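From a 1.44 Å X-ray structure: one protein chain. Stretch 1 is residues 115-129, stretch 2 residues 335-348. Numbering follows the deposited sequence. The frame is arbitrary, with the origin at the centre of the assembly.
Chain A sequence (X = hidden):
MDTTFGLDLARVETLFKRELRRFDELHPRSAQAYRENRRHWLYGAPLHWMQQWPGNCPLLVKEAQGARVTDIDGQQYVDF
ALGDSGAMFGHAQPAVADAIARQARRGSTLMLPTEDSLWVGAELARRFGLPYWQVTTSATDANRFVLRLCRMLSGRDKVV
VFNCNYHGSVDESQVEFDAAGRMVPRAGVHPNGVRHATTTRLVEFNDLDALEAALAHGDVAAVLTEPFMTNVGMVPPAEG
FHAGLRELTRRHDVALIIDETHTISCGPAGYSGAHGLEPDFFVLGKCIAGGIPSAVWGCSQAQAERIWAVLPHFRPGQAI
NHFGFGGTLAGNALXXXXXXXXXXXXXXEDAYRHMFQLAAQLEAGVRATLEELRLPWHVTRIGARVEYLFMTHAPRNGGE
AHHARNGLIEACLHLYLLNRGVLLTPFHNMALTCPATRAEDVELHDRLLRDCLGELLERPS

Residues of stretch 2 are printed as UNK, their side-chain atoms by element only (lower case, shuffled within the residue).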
# COMPACT_ATOMS: atom_id res chain seq x y z
N GLU A 115 -10.05 16.76 -11.48
CA GLU A 115 -9.70 18.15 -11.15
C GLU A 115 -9.11 18.29 -9.75
O GLU A 115 -8.35 19.22 -9.51
CB GLU A 115 -10.92 19.07 -11.32
CG GLU A 115 -11.28 19.29 -12.78
CD GLU A 115 -12.55 20.09 -12.98
OE1 GLU A 115 -13.37 20.23 -12.06
OE2 GLU A 115 -12.71 20.59 -14.08
N ASP A 116 -9.37 17.34 -8.87
CA ASP A 116 -8.79 17.44 -7.53
C ASP A 116 -7.28 17.31 -7.59
O ASP A 116 -6.58 17.84 -6.74
CB ASP A 116 -9.35 16.38 -6.60
CG ASP A 116 -10.83 16.57 -6.26
OD1 ASP A 116 -11.27 17.74 -6.29
OD2 ASP A 116 -11.51 15.57 -5.89
N SER A 117 -6.74 16.61 -8.59
CA SER A 117 -5.28 16.54 -8.72
C SER A 117 -4.64 17.89 -8.98
O SER A 117 -3.51 18.16 -8.50
CB SER A 117 -4.85 15.55 -9.80
OG SER A 117 -5.19 15.96 -11.11
N LEU A 118 -5.34 18.74 -9.72
CA LEU A 118 -4.82 20.09 -10.00
C LEU A 118 -4.68 20.86 -8.67
O LEU A 118 -3.62 21.44 -8.41
CB LEU A 118 -5.75 20.83 -10.96
CG LEU A 118 -5.75 20.38 -12.38
CD1 LEU A 118 -7.02 20.88 -13.06
CD2 LEU A 118 -4.54 20.91 -13.09
N TRP A 119 -5.74 20.84 -7.86
CA TRP A 119 -5.75 21.59 -6.64
C TRP A 119 -4.72 21.07 -5.65
O TRP A 119 -3.95 21.81 -5.03
CB TRP A 119 -7.17 21.60 -6.07
CG TRP A 119 -7.31 22.53 -4.90
CD1 TRP A 119 -7.80 23.79 -4.96
CD2 TRP A 119 -6.92 22.31 -3.53
NE1 TRP A 119 -7.74 24.36 -3.72
CE2 TRP A 119 -7.25 23.45 -2.82
CE3 TRP A 119 -6.39 21.23 -2.85
CZ2 TRP A 119 -6.98 23.59 -1.45
CZ3 TRP A 119 -6.17 21.36 -1.48
CH2 TRP A 119 -6.45 22.51 -0.80
N VAL A 120 -4.69 19.74 -5.49
CA VAL A 120 -3.79 19.12 -4.52
C VAL A 120 -2.35 19.28 -4.86
O VAL A 120 -1.54 19.54 -4.00
CB VAL A 120 -4.14 17.64 -4.31
CG1 VAL A 120 -3.11 16.92 -3.45
CG2 VAL A 120 -5.52 17.53 -3.62
N GLY A 121 -1.99 19.16 -6.15
CA GLY A 121 -0.59 19.36 -6.49
C GLY A 121 -0.09 20.74 -6.10
O GLY A 121 1.00 20.89 -5.54
N ALA A 122 -0.87 21.75 -6.42
CA ALA A 122 -0.51 23.13 -6.08
C ALA A 122 -0.47 23.36 -4.57
O ALA A 122 0.44 24.02 -4.04
CB ALA A 122 -1.46 24.11 -6.75
N GLU A 123 -1.42 22.72 -3.86
CA GLU A 123 -1.46 22.82 -2.41
C GLU A 123 -0.22 22.21 -1.75
O GLU A 123 0.32 22.79 -0.80
CB GLU A 123 -2.73 22.18 -1.88
CG GLU A 123 -2.76 21.96 -0.36
CD GLU A 123 -2.81 23.22 0.47
OE1 GLU A 123 -3.08 24.35 -0.05
OE2 GLU A 123 -2.68 23.10 1.71
N LEU A 124 0.17 21.02 -2.23
CA LEU A 124 1.33 20.37 -1.64
C LEU A 124 2.58 21.24 -1.81
O LEU A 124 3.40 21.38 -0.88
CB LEU A 124 1.57 19.01 -2.26
CG LEU A 124 0.53 17.92 -1.90
CD1 LEU A 124 0.63 16.75 -2.86
CD2 LEU A 124 0.71 17.48 -0.48
N ALA A 125 2.75 21.81 -2.99
CA ALA A 125 3.91 22.68 -3.23
C ALA A 125 3.89 23.92 -2.35
O ALA A 125 4.94 24.32 -1.83
CB ALA A 125 3.98 23.04 -4.70
N ARG A 126 2.72 24.50 -2.17
CA ARG A 126 2.56 25.68 -1.30
C ARG A 126 2.85 25.33 0.16
O ARG A 126 3.61 26.02 0.87
CB ARG A 126 1.11 26.22 -1.37
CG ARG A 126 0.86 27.43 -0.47
CD ARG A 126 -0.63 27.50 -0.10
NE ARG A 126 -1.09 26.45 0.81
CZ ARG A 126 -0.84 26.40 2.09
NH1 ARG A 126 -0.03 27.30 2.68
NH2 ARG A 126 -1.33 25.42 2.81
N ARG A 127 2.26 24.24 0.62
CA ARG A 127 2.30 23.88 2.02
C ARG A 127 3.66 23.41 2.46
O ARG A 127 4.15 23.79 3.53
CB ARG A 127 1.24 22.76 2.29
CG ARG A 127 1.19 22.27 3.71
CD ARG A 127 0.05 21.29 3.88
NE ARG A 127 -1.28 21.90 3.85
CZ ARG A 127 -2.03 22.18 4.91
NH1 ARG A 127 -1.62 21.94 6.12
NH2 ARG A 127 -3.24 22.66 4.73
N PHE A 128 4.26 22.51 1.66
CA PHE A 128 5.46 21.81 2.10
C PHE A 128 6.74 22.30 1.41
O PHE A 128 7.85 21.84 1.74
CB PHE A 128 5.28 20.31 1.95
CG PHE A 128 4.21 19.73 2.81
CD1 PHE A 128 4.23 19.87 4.21
CD2 PHE A 128 3.15 19.04 2.24
CE1 PHE A 128 3.22 19.33 4.98
CE2 PHE A 128 2.16 18.50 3.00
CZ PHE A 128 2.18 18.66 4.38
N GLY A 129 6.62 23.25 0.48
CA GLY A 129 7.79 23.92 -0.03
C GLY A 129 8.73 23.17 -0.94
O GLY A 129 9.92 23.53 -1.04
N UNK A 335 -8.69 8.95 -3.28
CA UNK A 335 -7.62 9.49 -2.45
C UNK A 335 -7.49 10.99 -2.62
O UNK A 335 -7.37 11.74 -1.65
o UNK A 335 -4.25 7.33 -4.05
n UNK A 335 -3.85 6.38 -2.06
c UNK A 335 -6.04 7.42 -2.43
c UNK A 335 -6.26 8.89 -2.82
c UNK A 335 -4.63 7.00 -2.91
N UNK A 336 -7.50 11.45 -3.88
CA UNK A 336 -7.29 12.86 -4.14
C UNK A 336 -8.44 13.73 -3.58
O UNK A 336 -8.22 14.84 -3.08
c UNK A 336 -4.81 14.21 -5.54
c UNK A 336 -4.91 11.75 -5.78
c UNK A 336 -5.61 13.05 -6.11
c UNK A 336 -7.08 13.11 -5.64
N UNK A 337 -9.68 13.23 -3.68
CA UNK A 337 -10.81 13.95 -3.10
C UNK A 337 -10.65 14.11 -1.57
O UNK A 337 -10.90 15.17 -1.00
c UNK A 337 -12.10 13.26 -3.41
N UNK A 338 -10.25 13.01 -0.91
CA UNK A 338 -10.05 13.04 0.53
C UNK A 338 -8.91 13.94 0.93
O UNK A 338 -8.99 14.64 1.95
c UNK A 338 -9.87 11.62 1.07
N UNK A 339 -7.82 13.90 0.19
CA UNK A 339 -6.67 14.79 0.45
C UNK A 339 -7.07 16.26 0.30
O UNK A 339 -6.63 17.12 1.08
c UNK A 339 -2.99 11.40 -0.91
s UNK A 339 -3.43 13.07 -1.43
c UNK A 339 -5.48 14.51 -0.50
c UNK A 339 -4.83 13.21 -0.23
N UNK A 340 -7.83 16.56 -0.75
CA UNK A 340 -8.22 17.94 -0.97
C UNK A 340 -9.01 18.44 0.22
O UNK A 340 -8.73 19.53 0.76
c UNK A 340 -10.09 19.62 -3.86
c UNK A 340 -9.54 19.48 -2.49
c UNK A 340 -10.86 21.41 -5.34
n UNK A 340 -10.50 20.99 -4.14
c UNK A 340 -9.00 18.09 -2.26
n UNK A 340 -11.09 22.70 -5.50
n UNK A 340 -10.92 20.56 -6.38
N UNK A 341 -10.00 17.65 0.67
CA UNK A 341 -10.75 18.06 1.84
C UNK A 341 -9.88 18.21 3.06
O UNK A 341 -10.05 19.13 3.87
c UNK A 341 -11.87 17.07 2.10
N UNK A 342 -8.94 17.29 3.25
CA UNK A 342 -8.08 17.37 4.40
C UNK A 342 -7.23 18.62 4.41
O UNK A 342 -7.15 19.32 5.45
c UNK A 342 -6.19 16.17 5.60
o UNK A 342 -8.03 14.94 4.61
c UNK A 342 -7.19 16.09 4.45
N UNK A 343 -6.55 18.90 3.30
CA UNK A 343 -5.70 20.06 3.26
C UNK A 343 -6.48 21.39 3.28
O UNK A 343 -6.04 22.37 3.89
c UNK A 343 -3.78 18.86 2.11
c UNK A 343 -1.94 16.77 2.16
c UNK A 343 -2.67 17.01 1.02
c UNK A 343 -2.07 17.58 3.27
c UNK A 343 -3.61 18.04 1.01
c UNK A 343 -4.76 20.02 2.07
c UNK A 343 -2.99 18.64 3.22
N UNK A 344 -7.63 21.40 2.63
CA UNK A 344 -8.40 22.69 2.53
C UNK A 344 -9.16 23.00 3.81
O UNK A 344 -9.27 24.16 4.20
c UNK A 344 -9.35 22.63 1.37
N UNK A 345 -9.71 21.97 4.45
CA UNK A 345 -10.68 22.15 5.52
C UNK A 345 -10.26 21.69 6.89
O UNK A 345 -10.84 22.16 7.88
o UNK A 345 -13.27 23.97 4.69
c UNK A 345 -12.95 23.33 3.66
o UNK A 345 -12.92 23.80 2.53
c UNK A 345 -12.02 21.49 5.15
c UNK A 345 -12.56 21.87 3.80
N UNK A 346 -9.26 20.81 6.99
CA UNK A 346 -8.95 20.16 8.26
C UNK A 346 -7.61 20.60 8.86
O UNK A 346 -7.53 20.94 10.01
c UNK A 346 -8.66 17.92 9.40
c UNK A 346 -10.42 18.21 7.68
c UNK A 346 -9.03 18.63 8.11
N UNK A 347 -6.54 20.52 8.07
CA UNK A 347 -5.16 20.78 8.52
C UNK A 347 -4.86 22.26 8.48
O UNK A 347 -3.99 22.71 7.72
c UNK A 347 -4.20 19.98 7.64
s UNK A 347 -3.19 17.53 6.88
c UNK A 347 -1.61 18.12 7.39
c UNK A 347 -4.31 18.52 7.85
N UNK A 348 -5.60 23.01 9.28
CA UNK A 348 -5.53 24.46 9.30
C UNK A 348 -4.77 24.97 10.53
O UNK A 348 -4.55 24.26 11.50
c UNK A 348 -7.73 24.60 8.15
c UNK A 348 -6.93 25.07 9.34
o UNK A 348 -7.56 24.70 10.58

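Position 335 carries three carbons, the third bonded to one oxygen and one nitrogen, and makes no contact with stretch 1; the terminal amide makes it Gln335, hydrogen-bonded elsewhere in the structure. Position 336 has four carbons forked at the second, and one branch tip lies 3.7 Å from CB of Val120: a leucine, Leu336, whose CD1 makes that contact. At 337 the lone side-chain carbon, CB, lies 3.4 Å from OD2 of Asp116, although the CA-to-CB bond points away overall; a single carbon defines Ala337. Position 338, again one carbon, faces away without contact and is Ala338.

Position 339 is an unbranched chain of two carbons, a sulfur and a carbon, its CB 4.3 Å from CG2 of Val120, hence Met339. Position 340 extends through three carbons and a nitrogen to a carbon bearing two more nitrogens, one of them 2.8 Å from OD1 of Asp116. This is Arg340, fully extended with chi1 to chi3 all t; its NH1 donates to Asp116 OD1 in a salt bridge, while the guanidinium lies flat on Trp119, with planes 11° apart.

Position 341 has one carbon, directed away: Ala341. Position 342 has one carbon carrying an oxygen and a carbon, and touches nothing on stretch 1; it is Thr342, whose OG1 donates to the backbone O of Ala338. At 343 one carbon leads to a six-carbon ring set among Glu123, Leu124, Arg127 and Phe128, so the residue is Phe343.

Position 344 has a single carbon, CB, 3.6 Å from CH2 of Trp119, giving Ala344. Position 345 ends in a carbon with two oxygens after two others; this acid, Glu345, is exposed and without contact to stretch 1. At 346 one carbon carries two more, the fork of Val346, again without contact. Position 347 repeats the unbranched carbon-carbon-sulfur-carbon pattern, with CB 3.6 Å from NH1 of Arg127: Met347. Position 348, one carbon bearing an oxygen and a carbon, is Thr348, which caps a backbone N just past the stretch.

The helices cross at 44°, their axes approaching to 8.8 Å; the two stretches bury 745 Å² in all. Phe343 is the knob, set among Glu123, Leu124, Arg127 and Phe128, its CE2 3.7 Å from CD2 of Leu124. Val120 continues the apolar seam to Leu336. Polar and stacking contacts flank this core: Arg340 forms a salt bridge with Asp116 and lies flat on Trp119, while Arg127, steadied by Glu123 through a salt bridge, donates from NH1 to Met347 O at 3.0 Å and from NH2 to Met347 O at 3.1 Å.

Stretch 2, residues 335-348: QLAAMRATFAEVMT
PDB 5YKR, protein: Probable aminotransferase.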